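Local atomic coordinates of glycoside hydrolase family protein (Novosphingobium sp. PP1Y, PDB entry 6Q2F), a protein that probably hydrolyses terminal alpha-L-rhamnose from rhamnosylated compounds, acting as an alpha-L-rhamnosidase, and holds a sodium ion. Residues P893-R898 against I904-N909; L723-G728 against A961-F966; P305-E310 against L378-E383; A326-V331 against F371-D376. All blocks are in the same frame, centred on the assembly; numbering follows the deposited sequence.

In the fold
The four contacts form two pairs on opposite sides of the chain's centre. Contacts 1 and 2 have centres about 7 Å apart and meet in one antiparallel sheet, where strands 902-908 and 961-967 are neighbours: Y905 O lies 2.8 Å from V964 N. Contacts 3 and 4, centres about 12 Å apart, belong to a two-sheet region and touch where I306 CD1 comes 4.0 Å from F328 CE2. Centres of one pair lie about 48 to 63 Å from those of the other. None of the eight segments supplies a ligand to the sodium ion, which is bound by D503, S504, E583, E586 and E644 on or just after strands of the parallel barrel.

Contact 1 (P893-R898 against I904-N909); sequences PFVHRR and IYYLVN
H896 and Y905 stack face to face on one side of two antiparallel strands, their ring centroids 4.1 Å apart and their planes inclined by 21°. H896 sends CG anti to its backbone N (chi1 -177°), whereas Y905 swings back toward its partner, bringing its hydroxyl over one imidazole face with OH 3.1 Å from H896 CE1. Both polar ends meet D880: one carboxylate oxygen bonds H896 ND1 and the other Y905 OH. As H896 NE2 bonds E903, two acidic neighbours would probably favour a protonated ring, and together these bonds fix its rotation. On the same face F894 lies alongside Y905, the two rings heading in a common direction, while F894 CB rests 3.7 Å from L907 CD2.

V895, Y906, R897 and I904 occupy the other face. V895, beta-branched and so suited to an extended backbone, sets CG2 at the edge of the Y906 ring. The R897 chain bends away to N639. Between the faces, Y906 N bonds V895 O at 2.7 Å, and R897 N reaches I904 O at 2.8 Å in an almost straight line. Hydrogen-bonded and non-hydrogen-bonded pairs in turn mark antiparallel pairing, and the short link between strands 894-899 and 902-908 makes it a beta hairpin.

Contact 2 (L723-G728 against A961-F966); sequences LLLQTG and AVFVVF
This is a buried, wholly apolar contact in which the C-terminal end of helix 712-726 presses L724 and L725 against F963 of strand 961-967. The strand belongs to the antiparallel sheet of contact 1, pairing with strands 902-908 and 926-932, so the helix meets a face of the sheet and not its edge.

The two leucines approach the phenyl ring from different directions. L724 sets its methyl CD1 over one face, 3.5 Å from the centroid of the F963 ring and 19° off its normal, a CH-pi contact. Its CB helps, lying 3.5 Å from F963 CE2, so L724 touches the ring at two points, CD1 over the face and CB by CE2. L725 instead comes to the rim: its CG lies in the ring plane, 3.8 Å from F963 CE2. F963 turns its ring beside the backbone N (chi1 -67°), which projects it from the strand into the angle between the leucines.

Helix-on-sheet packing of this kind joins two parts of the fold, since the helix follows the parallel barrel strands in sequence. A flat ring suits the place because it offers a broad face to one branched side chain and a rim to the next. L724 also touches L42 and F46 of helix 42-47, while F963 meets the ring of Y906.

Near this end of the helix, L723 O is gripped by T727 OG1 at 2.8 Å and by Q726 N at 3.1 Å, from opposite faces of its carbonyl plane.

Contact 3 (P305-E310 against L378-E383); sequences PIKALE and LVDRYE
The carboxylate of D380 is shared by K307, across the contact, and by R381, its neighbour in sequence. The guanidinium of R381 receives D380 at its edge: NH2 donates to OD2 at 2.7 Å through the syn lone pair of that oxygen, which lies only 11° out of the guanidinium plane. R381 NE adds a weak bond to the same oxygen, joining the flat groups twice. The side chains of K307 and D380 point at each other from opposite directions, while K307 passes R381 at a slant. K307 NZ stands 3.2 Å from both OD1 and OD2 of D380, forming a salt bridge whose two hydrogen bonds are weak.

A lysine suits this place because its chain can span the space between the segments: CG is anti to the backbone N (chi1 -172°), and the chain runs nearly extended apart from a bend at chi3. The end of that chain passes close to the arginine, with K307 NZ 3.3 Å from R381 NH2. Both cations are gathered round one anion, whose charge probably offsets their closeness. D380 OD1 also accepts from S319 N, which helps to position the carboxylate, and K307 NZ bonds S319 O weakly.

K307 and I306 both face L294 in a classic beta bulge on strand 303-308, an outermost strand of its antiparallel sheet. On the other side, R381 occupies the N-cap position of the short helix 382-385, and its backbone bonds T317 of strand 316-325. The network thus ties this helix start to the edge of one sheet beside a strand of another.

Contact 4 (A326-V331 against F371-D376); sequences AHFRLV and FELHSD
Two apolar pairs make up this contact: L330 with F371, and F328 with L373. In the first, an aliphatic carbon meets an aromatic ring. F371 CG is anti to the backbone N (chi1 -176°), which carries the ring across to the facing strand, where its far end meets L330. The ring atom CE2 lies 3.5 Å from L330 CB, and F371 CZ is almost as near. V276, L261 and L263 also touch the F371 side chain, so the phenyl fits a place lined by branched aliphatic residues.

The second pair reverses the roles, the leucine reaching toward the ring. The methyl CD1 of L373 sits 3.9 Å from F328 CD1 and meets CG at a similar distance, as the two side chains slant past one another.

No hydrogen bond joins the segments, and their nearest CA atoms, those of L330 and F371, are 8.3 Å apart, as expected between stacked sheets and not between paired strands. Strand 327-331 finds its backbone partners in its own sheet: F328 bonds L263, and R329 bonds E295. That sheet is six-stranded and antiparallel, while strand 366-374 belongs to a four-stranded one, a beta sandwich consistent with a galactose-binding-like fold. With only carbon meeting carbon, cohesion here probably comes from dispersion and the exclusion of water by four buried side chains.

Contact 1 (P893-R898 against I904-N909)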
# COMPACT_ATOMS: atom_id res chain seq x y z
N PRO A 893 -0.58 6.81 20.37
CA PRO A 893 0.63 6.94 19.54
C PRO A 893 0.91 8.40 19.25
O PRO A 893 0.07 9.28 19.49
CB PRO A 893 0.27 6.16 18.26
CG PRO A 893 -1.24 6.31 18.17
CD PRO A 893 -1.74 6.32 19.61
N PHE A 894 2.10 8.69 18.73
CA PHE A 894 2.48 10.08 18.62
C PHE A 894 3.39 10.30 17.43
O PHE A 894 4.09 9.39 16.98
CB PHE A 894 3.21 10.56 19.88
CG PHE A 894 4.63 10.05 19.98
CD1 PHE A 894 4.88 8.75 20.37
CD2 PHE A 894 5.70 10.88 19.68
CE1 PHE A 894 6.19 8.29 20.48
CE2 PHE A 894 7.00 10.42 19.79
CZ PHE A 894 7.24 9.12 20.19
N VAL A 895 3.38 11.54 16.94
CA VAL A 895 4.37 12.05 16.01
C VAL A 895 5.09 13.21 16.68
O VAL A 895 4.47 14.01 17.41
CB VAL A 895 3.75 12.50 14.68
CG1 VAL A 895 4.83 13.05 13.77
CG2 VAL A 895 3.03 11.31 14.01
N HIS A 896 6.40 13.29 16.43
CA HIS A 896 7.26 14.35 16.94
C HIS A 896 7.87 15.05 15.74
O HIS A 896 8.58 14.42 14.95
CB HIS A 896 8.36 13.78 17.85
CG HIS A 896 9.25 14.81 18.48
ND1 HIS A 896 10.30 14.48 19.32
CD2 HIS A 896 9.24 16.16 18.39
CE1 HIS A 896 10.91 15.59 19.70
NE2 HIS A 896 10.28 16.62 19.18
N ARG A 897 7.58 16.34 15.60
CA ARG A 897 8.16 17.19 14.57
C ARG A 897 9.10 18.19 15.22
O ARG A 897 8.89 18.60 16.37
CB ARG A 897 7.03 17.91 13.81
CG ARG A 897 6.21 16.96 12.93
CD ARG A 897 6.58 17.25 11.50
NE ARG A 897 6.69 16.05 10.74
CZ ARG A 897 7.25 16.01 9.54
NH1 ARG A 897 7.77 17.11 8.99
NH2 ARG A 897 7.31 14.85 8.92
N ARG A 898 10.14 18.59 14.50
CA ARG A 898 11.10 19.53 15.07
C ARG A 898 11.60 20.52 14.04
O ARG A 898 11.90 20.18 12.90
CB ARG A 898 12.30 18.81 15.72
CG ARG A 898 13.51 19.72 15.99
CD ARG A 898 14.66 18.98 16.67
NE ARG A 898 14.21 18.41 17.93
CZ ARG A 898 14.85 17.44 18.57
NH1 ARG A 898 15.97 16.94 18.07
NH2 ARG A 898 14.37 16.98 19.72
N ILE A 904 6.89 19.97 18.04
CA ILE A 904 5.46 19.75 17.89
C ILE A 904 5.22 18.27 18.12
O ILE A 904 5.78 17.44 17.39
CB ILE A 904 4.95 20.17 16.52
CG1 ILE A 904 5.21 21.65 16.27
CG2 ILE A 904 3.46 19.83 16.40
CD1 ILE A 904 5.03 22.00 14.80
N TYR A 905 4.42 17.93 19.13
CA TYR A 905 3.98 16.56 19.34
C TYR A 905 2.53 16.44 18.90
O TYR A 905 1.71 17.29 19.21
CB TYR A 905 4.12 16.12 20.80
CG TYR A 905 5.54 15.89 21.23
CD1 TYR A 905 6.32 16.96 21.63
CD2 TYR A 905 6.09 14.62 21.25
CE1 TYR A 905 7.63 16.79 22.04
CE2 TYR A 905 7.42 14.43 21.66
CZ TYR A 905 8.17 15.53 22.06
OH TYR A 905 9.47 15.39 22.48
N TYR A 906 2.24 15.38 18.15
CA TYR A 906 0.89 15.05 17.73
C TYR A 906 0.49 13.80 18.49
O TYR A 906 1.19 12.80 18.42
CB TYR A 906 0.83 14.80 16.22
CG TYR A 906 -0.54 14.46 15.68
CD1 TYR A 906 -1.60 15.35 15.79
CD2 TYR A 906 -0.77 13.26 15.03
CE1 TYR A 906 -2.86 15.05 15.27
CE2 TYR A 906 -2.01 12.96 14.51
CZ TYR A 906 -3.05 13.85 14.62
OH TYR A 906 -4.28 13.51 14.07
N LEU A 907 -0.65 13.86 19.18
CA LEU A 907 -1.16 12.76 20.00
C LEU A 907 -2.57 12.38 19.53
O LEU A 907 -3.39 13.25 19.22
CB LEU A 907 -1.23 13.15 21.48
CG LEU A 907 -0.03 13.79 22.18
CD1 LEU A 907 -0.29 13.89 23.69
CD2 LEU A 907 1.21 12.97 21.94
N VAL A 908 -2.86 11.08 19.51
CA VAL A 908 -4.20 10.60 19.19
C VAL A 908 -4.63 9.58 20.24
O VAL A 908 -3.98 8.54 20.39
CB VAL A 908 -4.29 9.97 17.80
CG1 VAL A 908 -5.76 9.58 17.52
CG2 VAL A 908 -3.75 10.93 16.77
N ASN A 909 -5.72 9.87 20.94
CA ASN A 909 -6.32 8.91 21.86
C ASN A 909 -7.14 7.93 21.04
O ASN A 909 -8.29 8.20 20.69
CB ASN A 909 -7.17 9.61 22.92
CG ASN A 909 -8.06 8.65 23.67
OD1 ASN A 909 -7.69 7.50 23.89
ND2 ASN A 909 -9.24 9.12 24.09

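Contact 2 (L723-G728 against A961-F966)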
# COMPACT_ATOMS: atom_id res chain seq x y z
N LEU A 723 -0.59 20.81 7.97
CA LEU A 723 0.39 21.89 8.07
C LEU A 723 1.41 21.60 9.16
O LEU A 723 2.63 21.61 8.91
CB LEU A 723 -0.32 23.22 8.35
CG LEU A 723 0.61 24.35 8.78
CD1 LEU A 723 1.53 24.81 7.62
CD2 LEU A 723 -0.14 25.53 9.41
N LEU A 724 0.93 21.34 10.39
CA LEU A 724 1.86 21.06 11.48
C LEU A 724 2.66 19.79 11.20
O LEU A 724 3.86 19.73 11.50
CB LEU A 724 1.10 20.95 12.79
CG LEU A 724 0.29 22.19 13.21
CD1 LEU A 724 -0.24 22.09 14.66
CD2 LEU A 724 1.17 23.41 13.12
N LEU A 725 2.01 18.78 10.60
CA LEU A 725 2.67 17.52 10.32
C LEU A 725 3.60 17.59 9.10
O LEU A 725 4.29 16.61 8.81
CB LEU A 725 1.62 16.42 10.17
CG LEU A 725 1.00 16.14 11.57
CD1 LEU A 725 -0.25 15.27 11.46
CD2 LEU A 725 2.02 15.42 12.43
N GLN A 726 3.66 18.72 8.42
CA GLN A 726 4.72 18.95 7.44
C GLN A 726 5.83 19.84 7.97
O GLN A 726 6.85 20.00 7.29
CB GLN A 726 4.13 19.59 6.17
CG GLN A 726 3.13 18.72 5.44
CD GLN A 726 2.42 19.46 4.31
OE1 GLN A 726 2.86 20.52 3.87
NE2 GLN A 726 1.32 18.88 3.83
N THR A 727 5.65 20.44 9.13
CA THR A 727 6.54 21.48 9.63
C THR A 727 7.84 20.86 10.14
O THR A 727 7.84 19.80 10.74
CB THR A 727 5.86 22.28 10.75
OG1 THR A 727 4.70 22.91 10.20
CG2 THR A 727 6.79 23.33 11.32
N GLY A 728 8.96 21.55 9.87
CA GLY A 728 10.27 21.03 10.28
C GLY A 728 10.51 19.62 9.75
O GLY A 728 10.17 19.28 8.62
N ALA A 961 -7.65 14.13 18.85
CA ALA A 961 -6.32 14.37 18.33
C ALA A 961 -5.94 15.80 18.67
O ALA A 961 -6.77 16.70 18.54
CB ALA A 961 -6.28 14.15 16.81
N VAL A 962 -4.70 16.01 19.09
CA VAL A 962 -4.31 17.35 19.51
C VAL A 962 -2.82 17.52 19.32
O VAL A 962 -2.05 16.56 19.37
CB VAL A 962 -4.73 17.63 20.97
CG1 VAL A 962 -3.81 16.90 21.95
CG2 VAL A 962 -4.78 19.13 21.25
N PHE A 963 -2.41 18.76 19.11
CA PHE A 963 -1.01 19.09 19.01
C PHE A 963 -0.56 19.73 20.32
O PHE A 963 -1.21 20.65 20.82
CB PHE A 963 -0.78 20.02 17.81
CG PHE A 963 -1.02 19.35 16.48
CD1 PHE A 963 -2.30 19.30 15.93
CD2 PHE A 963 0.03 18.77 15.79
CE1 PHE A 963 -2.53 18.68 14.70
CE2 PHE A 963 -0.18 18.15 14.55
CZ PHE A 963 -1.45 18.11 14.01
N VAL A 964 0.51 19.20 20.89
CA VAL A 964 1.17 19.81 22.04
C VAL A 964 2.42 20.47 21.49
O VAL A 964 3.34 19.80 21.02
CB VAL A 964 1.46 18.79 23.15
CG1 VAL A 964 1.94 19.51 24.44
CG2 VAL A 964 0.21 17.98 23.47
N VAL A 965 2.43 21.79 21.49
CA VAL A 965 3.41 22.59 20.77
C VAL A 965 4.36 23.22 21.77
O VAL A 965 3.92 23.87 22.73
CB VAL A 965 2.70 23.65 19.91
CG1 VAL A 965 3.71 24.56 19.26
CG2 VAL A 965 1.83 22.95 18.88
N PHE A 966 5.66 23.05 21.54
CA PHE A 966 6.72 23.56 22.42
C PHE A 966 7.58 24.54 21.62
O PHE A 966 8.66 24.18 21.15
CB PHE A 966 7.57 22.46 22.94
CG PHE A 966 6.84 21.49 23.81
CD1 PHE A 966 6.12 20.44 23.27
CD2 PHE A 966 6.91 21.62 25.19
CE1 PHE A 966 5.48 19.54 24.09
CE2 PHE A 966 6.27 20.72 26.01
CZ PHE A 966 5.56 19.68 25.46

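Contact 3 (P305-E310 against L378-E383)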
# COMPACT_ATOMS: atom_id res chain seq x y z
N PRO A 305 2.92 -39.04 4.16
CA PRO A 305 3.09 -37.82 3.37
C PRO A 305 4.55 -37.48 3.14
O PRO A 305 5.39 -37.60 4.04
CB PRO A 305 2.38 -36.74 4.21
CG PRO A 305 2.21 -37.34 5.57
CD PRO A 305 2.08 -38.82 5.35
N ILE A 306 4.86 -37.08 1.91
CA ILE A 306 6.21 -36.66 1.54
C ILE A 306 6.40 -35.17 1.75
O ILE A 306 7.33 -34.74 2.44
CB ILE A 306 6.50 -37.08 0.08
CG1 ILE A 306 6.53 -38.60 -0.04
CG2 ILE A 306 7.79 -36.46 -0.41
CD1 ILE A 306 6.65 -39.11 -1.47
N LYS A 307 5.51 -34.36 1.17
CA LYS A 307 5.60 -32.91 1.20
C LYS A 307 4.32 -32.34 0.62
O LYS A 307 3.67 -32.98 -0.21
CB LYS A 307 6.82 -32.40 0.41
CG LYS A 307 7.09 -30.90 0.55
CD LYS A 307 8.31 -30.49 -0.25
CE LYS A 307 9.14 -29.45 0.48
NZ LYS A 307 10.50 -29.39 -0.11
N ALA A 308 3.96 -31.15 1.07
CA ALA A 308 2.80 -30.45 0.54
C ALA A 308 3.21 -29.59 -0.66
O ALA A 308 4.38 -29.24 -0.83
CB ALA A 308 2.14 -29.58 1.61
N LEU A 309 2.21 -29.25 -1.48
CA LEU A 309 2.42 -28.43 -2.67
C LEU A 309 1.43 -27.28 -2.64
O LEU A 309 0.23 -27.49 -2.82
CB LEU A 309 2.22 -29.25 -3.95
CG LEU A 309 3.15 -30.43 -4.26
CD1 LEU A 309 2.65 -31.71 -3.62
CD2 LEU A 309 3.30 -30.60 -5.75
N GLU A 310 1.93 -26.06 -2.42
CA GLU A 310 1.09 -24.89 -2.66
C GLU A 310 0.87 -24.75 -4.16
O GLU A 310 1.82 -24.79 -4.94
CB GLU A 310 1.73 -23.62 -2.11
CG GLU A 310 1.27 -23.24 -0.70
CD GLU A 310 1.50 -21.77 -0.40
OE1 GLU A 310 0.78 -20.92 -0.96
OE2 GLU A 310 2.41 -21.46 0.40
N LEU A 378 15.36 -31.81 -8.47
CA LEU A 378 15.20 -30.53 -9.13
C LEU A 378 15.30 -29.42 -8.09
O LEU A 378 15.28 -29.66 -6.88
CB LEU A 378 13.85 -30.47 -9.87
CG LEU A 378 13.74 -30.98 -11.33
CD1 LEU A 378 14.40 -32.31 -11.48
CD2 LEU A 378 12.28 -31.06 -11.79
N VAL A 379 15.41 -28.18 -8.58
CA VAL A 379 15.35 -27.05 -7.67
C VAL A 379 13.99 -27.05 -6.98
O VAL A 379 12.95 -26.96 -7.64
CB VAL A 379 15.60 -25.74 -8.40
CG1 VAL A 379 15.33 -24.56 -7.45
CG2 VAL A 379 17.05 -25.69 -8.91
N ASP A 380 14.00 -27.18 -5.66
CA ASP A 380 12.76 -27.20 -4.91
C ASP A 380 12.05 -25.86 -5.05
O ASP A 380 12.64 -24.80 -4.80
CB ASP A 380 13.04 -27.52 -3.45
CG ASP A 380 11.79 -27.54 -2.62
OD1 ASP A 380 10.83 -28.22 -3.03
OD2 ASP A 380 11.75 -26.84 -1.58
N ARG A 381 10.78 -25.91 -5.46
CA ARG A 381 9.95 -24.72 -5.64
C ARG A 381 10.63 -23.67 -6.52
O ARG A 381 10.64 -22.47 -6.21
CB ARG A 381 9.52 -24.14 -4.29
CG ARG A 381 8.15 -24.68 -3.88
CD ARG A 381 7.95 -24.64 -2.42
NE ARG A 381 8.95 -25.41 -1.70
CZ ARG A 381 8.99 -25.48 -0.38
NH1 ARG A 381 8.08 -24.82 0.32
NH2 ARG A 381 9.93 -26.19 0.24
N TYR A 382 11.16 -24.13 -7.67
CA TYR A 382 11.91 -23.23 -8.54
C TYR A 382 11.00 -22.18 -9.17
O TYR A 382 11.44 -21.04 -9.39
CB TYR A 382 12.66 -24.02 -9.62
CG TYR A 382 11.88 -24.33 -10.88
CD1 TYR A 382 11.83 -23.43 -11.94
CD2 TYR A 382 11.20 -25.54 -11.02
CE1 TYR A 382 11.11 -23.70 -13.09
CE2 TYR A 382 10.49 -25.83 -12.17
CZ TYR A 382 10.45 -24.91 -13.20
OH TYR A 382 9.73 -25.20 -14.35
N GLU A 383 9.75 -22.54 -9.48
CA GLU A 383 8.85 -21.58 -10.12
C GLU A 383 8.74 -20.30 -9.30
O GLU A 383 8.86 -19.19 -9.84
CB GLU A 383 7.47 -22.20 -10.35
CG GLU A 383 7.47 -23.39 -11.32
CD GLU A 383 7.49 -24.71 -10.59
OE1 GLU A 383 7.78 -24.69 -9.38
OE2 GLU A 383 7.22 -25.76 -11.21

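Contact 4 (A326-V331 against F371-D376)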
# COMPACT_ATOMS: atom_id res chain seq x y z
N ALA A 326 5.62 -48.00 -5.24
CA ALA A 326 4.90 -48.29 -6.47
C ALA A 326 3.58 -47.54 -6.54
O ALA A 326 2.84 -47.71 -7.51
CB ALA A 326 4.66 -49.79 -6.60
N HIS A 327 3.27 -46.73 -5.54
CA HIS A 327 2.01 -45.99 -5.53
C HIS A 327 2.27 -44.58 -5.02
O HIS A 327 2.87 -44.40 -3.96
CB HIS A 327 0.97 -46.70 -4.66
CG HIS A 327 1.02 -48.19 -4.75
ND1 HIS A 327 0.17 -48.92 -5.55
CD2 HIS A 327 1.83 -49.09 -4.14
CE1 HIS A 327 0.45 -50.21 -5.43
NE2 HIS A 327 1.45 -50.34 -4.58
N PHE A 328 1.82 -43.59 -5.78
CA PHE A 328 1.94 -42.20 -5.41
C PHE A 328 0.59 -41.53 -5.61
O PHE A 328 -0.05 -41.73 -6.64
CB PHE A 328 3.02 -41.50 -6.22
CG PHE A 328 4.41 -41.93 -5.87
CD1 PHE A 328 5.01 -43.00 -6.50
CD2 PHE A 328 5.12 -41.26 -4.88
CE1 PHE A 328 6.28 -43.39 -6.17
CE2 PHE A 328 6.39 -41.65 -4.54
CZ PHE A 328 6.97 -42.72 -5.19
N ARG A 329 0.17 -40.75 -4.62
CA ARG A 329 -1.12 -40.08 -4.64
C ARG A 329 -0.90 -38.58 -4.54
O ARG A 329 -0.08 -38.11 -3.75
CB ARG A 329 -2.02 -40.56 -3.49
N LEU A 330 -1.61 -37.83 -5.38
CA LEU A 330 -1.76 -36.39 -5.22
C LEU A 330 -3.13 -36.16 -4.60
O LEU A 330 -4.15 -36.40 -5.24
CB LEU A 330 -1.63 -35.65 -6.55
CG LEU A 330 -1.94 -34.16 -6.45
CD1 LEU A 330 -0.81 -33.43 -5.75
CD2 LEU A 330 -2.25 -33.53 -7.82
N VAL A 331 -3.14 -35.69 -3.35
CA VAL A 331 -4.38 -35.45 -2.62
C VAL A 331 -4.62 -33.95 -2.59
O VAL A 331 -3.72 -33.17 -2.26
CB VAL A 331 -4.30 -36.02 -1.19
CG1 VAL A 331 -5.56 -35.69 -0.42
CG2 VAL A 331 -4.09 -37.52 -1.25
N PHE A 371 1.04 -33.72 -13.79
CA PHE A 371 1.46 -34.39 -12.56
C PHE A 371 2.62 -35.30 -12.96
O PHE A 371 2.39 -36.40 -13.48
CB PHE A 371 0.32 -35.16 -11.93
CG PHE A 371 0.67 -35.80 -10.61
CD1 PHE A 371 1.77 -35.36 -9.88
CD2 PHE A 371 -0.08 -36.85 -10.12
CE1 PHE A 371 2.10 -35.95 -8.67
CE2 PHE A 371 0.25 -37.44 -8.91
CZ PHE A 371 1.34 -36.99 -8.18
N GLU A 372 3.84 -34.84 -12.71
CA GLU A 372 5.04 -35.46 -13.23
C GLU A 372 5.98 -35.80 -12.08
O GLU A 372 6.31 -34.93 -11.27
CB GLU A 372 5.74 -34.53 -14.23
CG GLU A 372 6.90 -35.13 -14.99
CD GLU A 372 7.26 -34.31 -16.21
OE1 GLU A 372 6.38 -33.57 -16.71
OE2 GLU A 372 8.43 -34.40 -16.67
N LEU A 373 6.40 -37.06 -12.01
CA LEU A 373 7.39 -37.50 -11.04
C LEU A 373 8.76 -37.58 -11.70
O LEU A 373 8.88 -37.98 -12.87
CB LEU A 373 7.01 -38.86 -10.45
CG LEU A 373 5.58 -38.97 -9.88
CD1 LEU A 373 5.34 -40.33 -9.26
CD2 LEU A 373 5.31 -37.88 -8.87
N HIS A 374 9.80 -37.20 -10.96
CA HIS A 374 11.16 -37.13 -11.47
C HIS A 374 12.08 -38.04 -10.67
O HIS A 374 12.03 -38.05 -9.44
CB HIS A 374 11.69 -35.70 -11.42
CG HIS A 374 10.92 -34.74 -12.27
ND1 HIS A 374 11.14 -34.60 -13.63
CD2 HIS A 374 9.93 -33.86 -11.96
CE1 HIS A 374 10.33 -33.68 -14.12
NE2 HIS A 374 9.58 -33.22 -13.13
N SER A 375 12.93 -38.79 -11.38
CA SER A 375 13.98 -39.56 -10.69
C SER A 375 15.02 -38.63 -10.08
O SER A 375 15.54 -38.91 -8.99
CB SER A 375 14.67 -40.52 -11.67
OG SER A 375 13.75 -41.08 -12.59
N ASP A 376 15.34 -37.53 -10.75
CA ASP A 376 16.41 -36.65 -10.32
C ASP A 376 15.89 -35.57 -9.36
O ASP A 376 14.69 -35.32 -9.24
CB ASP A 376 17.11 -36.01 -11.52
CG ASP A 376 16.13 -35.49 -12.56
OD1 ASP A 376 14.96 -35.94 -12.57
OD2 ASP A 376 16.54 -34.63 -13.38